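Local coordinates for HydG protein (PDB 4RTB) that is a radical SAM maturase that makes CO and cyanide for [FeFe]-hydrogenase and carries an iron-sulfur cluster and S-adenosylmethionine, at residues A[167-172]-A[199-204]. Numbering follows the deposited sequence.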
ATOM      1  N   GLU A 167      16.903 -15.102  10.770  1.00 92.18           N
ATOM      2  CA  GLU A 167      17.296 -16.319  10.071  1.00 98.81           C
ATOM      3  C   GLU A 167      16.604 -16.466   8.716  1.00 99.45           C
ATOM      4  O   GLU A 167      17.183 -17.013   7.778  1.00 99.84           O
ATOM      5  CB  GLU A 167      17.017 -17.552  10.932  1.00106.08           C
ATOM      6  CG  GLU A 167      18.259 -18.111  11.612  1.00118.29           C
ATOM      7  CD  GLU A 167      18.186 -19.612  11.819  1.00128.27           C
ATOM      8  OE1 GLU A 167      17.104 -20.195  11.589  1.00127.54           O
ATOM      9  OE2 GLU A 167      19.213 -20.209  12.206  1.00132.85           O
ATOM     10  N   ILE A 168      15.377 -15.967   8.603  1.00 97.61           N
ATOM     11  CA  ILE A 168      14.588 -16.212   7.396  1.00 92.37           C
ATOM     12  C   ILE A 168      14.884 -15.256   6.231  1.00 95.10           C
ATOM     13  O   ILE A 168      15.043 -15.699   5.092  1.00 99.35           O
ATOM     14  CB  ILE A 168      13.081 -16.170   7.719  1.00 87.88           C
ATOM     15  CG1 ILE A 168      12.677 -17.473   8.413  1.00 87.90           C
ATOM     16  CG2 ILE A 168      12.251 -15.951   6.459  1.00 84.27           C
ATOM     17  CD1 ILE A 168      11.203 -17.770   8.370  1.00 88.93           C
ATOM     18  N   ILE A 169      14.968 -13.958   6.507  1.00 88.47           N
ATOM     19  CA  ILE A 169      15.135 -12.973   5.436  1.00 80.64           C
ATOM     20  C   ILE A 169      16.432 -13.138   4.620  1.00 81.03           C
ATOM     21  O   ILE A 169      16.369 -13.174   3.385  1.00 83.38           O
ATOM     22  CB  ILE A 169      15.047 -11.531   5.990  1.00 76.31           C
ATOM     23  CG1 ILE A 169      13.603 -11.212   6.382  1.00 70.23           C
ATOM     24  CG2 ILE A 169      15.547 -10.526   4.966  1.00 75.90           C
ATOM     25  CD1 ILE A 169      13.406  -9.818   6.916  1.00 66.18           C
ATOM     26  N   PRO A 170      17.604 -13.246   5.283  1.00 81.13           N
ATOM     27  CA  PRO A 170      18.806 -13.452   4.466  1.00 82.87           C
ATOM     28  C   PRO A 170      18.757 -14.763   3.691  1.00 86.54           C
ATOM     29  O   PRO A 170      19.321 -14.861   2.596  1.00 89.68           O
ATOM     30  CB  PRO A 170      19.940 -13.481   5.498  1.00 79.32           C
ATOM     31  CG  PRO A 170      19.387 -12.803   6.693  1.00 73.08           C
ATOM     32  CD  PRO A 170      17.940 -13.164   6.716  1.00 74.94           C
ATOM     33  N   ALA A 171      18.087 -15.759   4.262  1.00 86.93           N
ATOM     34  CA  ALA A 171      17.901 -17.041   3.597  1.00 87.33           C
ATOM     35  C   ALA A 171      17.110 -16.859   2.306  1.00 86.04           C
ATOM     36  O   ALA A 171      17.433 -17.463   1.287  1.00 90.07           O
ATOM     37  CB  ALA A 171      17.202 -18.026   4.520  1.00 88.54           C
ATOM     38  N   ILE A 172      16.077 -16.021   2.355  1.00 80.10           N
ATOM     39  CA  ILE A 172      15.298 -15.705   1.163  1.00 81.21           C
ATOM     40  C   ILE A 172      16.147 -14.950   0.142  1.00 83.27           C
ATOM     41  O   ILE A 172      16.169 -15.310  -1.037  1.00 88.65           O
ATOM     42  CB  ILE A 172      14.041 -14.873   1.503  1.00 77.40           C
ATOM     43  CG1 ILE A 172      12.962 -15.767   2.120  1.00 79.26           C
ATOM     44  CG2 ILE A 172      13.493 -14.194   0.261  1.00 67.11           C
ATOM     45  CD1 ILE A 172      11.658 -15.049   2.403  1.00 73.02           C
ATOM     46  N   LEU A 199      19.067  -6.448   8.369  1.00 81.59           N
ATOM     47  CA  LEU A 199      18.517  -7.516   7.542  1.00 83.66           C
ATOM     48  C   LEU A 199      18.376  -7.090   6.087  1.00 80.48           C
ATOM     49  O   LEU A 199      18.007  -7.899   5.231  1.00 76.77           O
ATOM     50  CB  LEU A 199      17.162  -7.969   8.084  1.00 83.70           C
ATOM     51  CG  LEU A 199      17.186  -8.621   9.467  1.00 84.75           C
ATOM     52  CD1 LEU A 199      15.837  -9.248   9.788  1.00 87.09           C
ATOM     53  CD2 LEU A 199      18.297  -9.654   9.547  1.00 80.84           C
ATOM     54  N   LYS A 200      18.667  -5.817   5.826  1.00 80.70           N
ATOM     55  CA  LYS A 200      18.623  -5.243   4.483  1.00 75.55           C
ATOM     56  C   LYS A 200      17.242  -5.334   3.841  1.00 82.77           C
ATOM     57  O   LYS A 200      17.116  -5.729   2.681  1.00 82.35           O
ATOM     58  CB  LYS A 200      19.652  -5.923   3.576  1.00 72.17           C
ATOM     59  CG  LYS A 200      21.096  -5.720   3.993  1.00 76.66           C
ATOM     60  CD  LYS A 200      22.022  -6.485   3.064  1.00 81.95           C
ATOM     61  CE  LYS A 200      23.483  -6.275   3.417  1.00 88.36           C
ATOM     62  NZ  LYS A 200      24.377  -7.046   2.508  1.00 94.21           N
ATOM     63  N   ILE A 201      16.209  -4.963   4.591  1.00 86.22           N
ATOM     64  CA  ILE A 201      14.856  -4.932   4.044  1.00 85.87           C
ATOM     65  C   ILE A 201      14.643  -3.660   3.233  1.00 90.76           C
ATOM     66  O   ILE A 201      15.351  -2.671   3.416  1.00100.57           O
ATOM     67  CB  ILE A 201      13.786  -5.016   5.149  1.00 79.60           C
ATOM     68  CG1 ILE A 201      13.990  -3.904   6.180  1.00 70.48           C
ATOM     69  CG2 ILE A 201      13.818  -6.379   5.816  1.00 84.82           C
ATOM     70  CD1 ILE A 201      12.891  -2.863   6.184  1.00 66.82           C
ATOM     71  N   GLY A 202      13.668  -3.691   2.333  1.00 85.21           N
ATOM     72  CA  GLY A 202      13.362  -2.527   1.527  1.00 81.89           C
ATOM     73  C   GLY A 202      12.577  -1.495   2.311  1.00 80.40           C
ATOM     74  O   GLY A 202      13.126  -0.488   2.761  1.00 84.81           O
ATOM     75  N   THR A 203      11.286  -1.758   2.481  1.00 76.00           N
ATOM     76  CA  THR A 203      10.393  -0.820   3.145  1.00 75.65           C
ATOM     77  C   THR A 203       9.733  -1.452   4.361  1.00 73.59           C
ATOM     78  O   THR A 203       9.291  -2.600   4.317  1.00 74.24           O
ATOM     79  CB  THR A 203       9.298  -0.311   2.182  1.00 72.98           C
ATOM     80  OG1 THR A 203       9.910   0.286   1.032  1.00 77.37           O
ATOM     81  CG2 THR A 203       8.408   0.717   2.869  1.00 65.29           C
ATOM     82  N   TYR A 204       9.679  -0.695   5.448  1.00 70.98           N
ATOM     83  CA  TYR A 204       9.004  -1.135   6.657  1.00 71.71           C
ATOM     84  C   TYR A 204       7.621  -0.502   6.753  1.00 69.67           C
ATOM     85  O   TYR A 204       7.496   0.708   6.935  1.00 69.43           O
ATOM     86  CB  TYR A 204       9.841  -0.789   7.887  1.00 71.50           C
ATOM     87  CG  TYR A 204       9.089  -0.911   9.188  1.00 68.71           C
ATOM     88  CD1 TYR A 204       8.736   0.217   9.916  1.00 64.62           C
ATOM     89  CD2 TYR A 204       8.722  -2.154   9.684  1.00 71.88           C
ATOM     90  CE1 TYR A 204       8.045   0.111  11.103  1.00 65.36           C
ATOM     91  CE2 TYR A 204       8.031  -2.271  10.870  1.00 78.33           C
ATOM     92  CZ  TYR A 204       7.694  -1.136  11.577  1.00 76.31           C
ATOM     93  OH  TYR A 204       7.005  -1.249  12.761  1.00 89.35           O
TER
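I169 packs on L199 and I201 in the radical SAM part of the chain, an alpha/beta barrel of parallel strands with helices outside. Here helix 158-175 meets the loop between helix 190-197 and strand 204-205. Strand 180-184 lies between these two helices in the chain, so the contact joins neighbouring alpha/beta units.

The tight part is made by I169, which is buried and points at the loop. Its two branches do different work. CG1 lies beside the backbone N (chi1 -72°) and continues extended, with chi2 at -179°. This brings CD1 of I169 against two loop side chains, 3.6 Å from CG2 of I201 and 3.8 Å from CD1 of L199. The side chains of I169 and L199 cross at about a right angle, so their methyl ends meet without lying alongside each other. The other branch, CG2 of I169, rests 3.6 Å from the backbone O of L199.

The loose side is at P170, which is partly exposed. After L199, the exposed K200 leads its side chain away from the helix. K200 has positive phi, and the chain leaves its helical path there. I201 follows, and its side chain also touches V183 of strand 180-184.

L199 also packs on L165 and E166 of helix 158-175. The side-chain contacts are all apolar. The I201 side chain is about 13 Å from the bound S-adenosylmethionine, and the I169 side chain is about 8 Å from that of M153, which binds it. On the loose side, CG of P170 in helix 158-175 comes only to 4.4 Å from CD2 of L199.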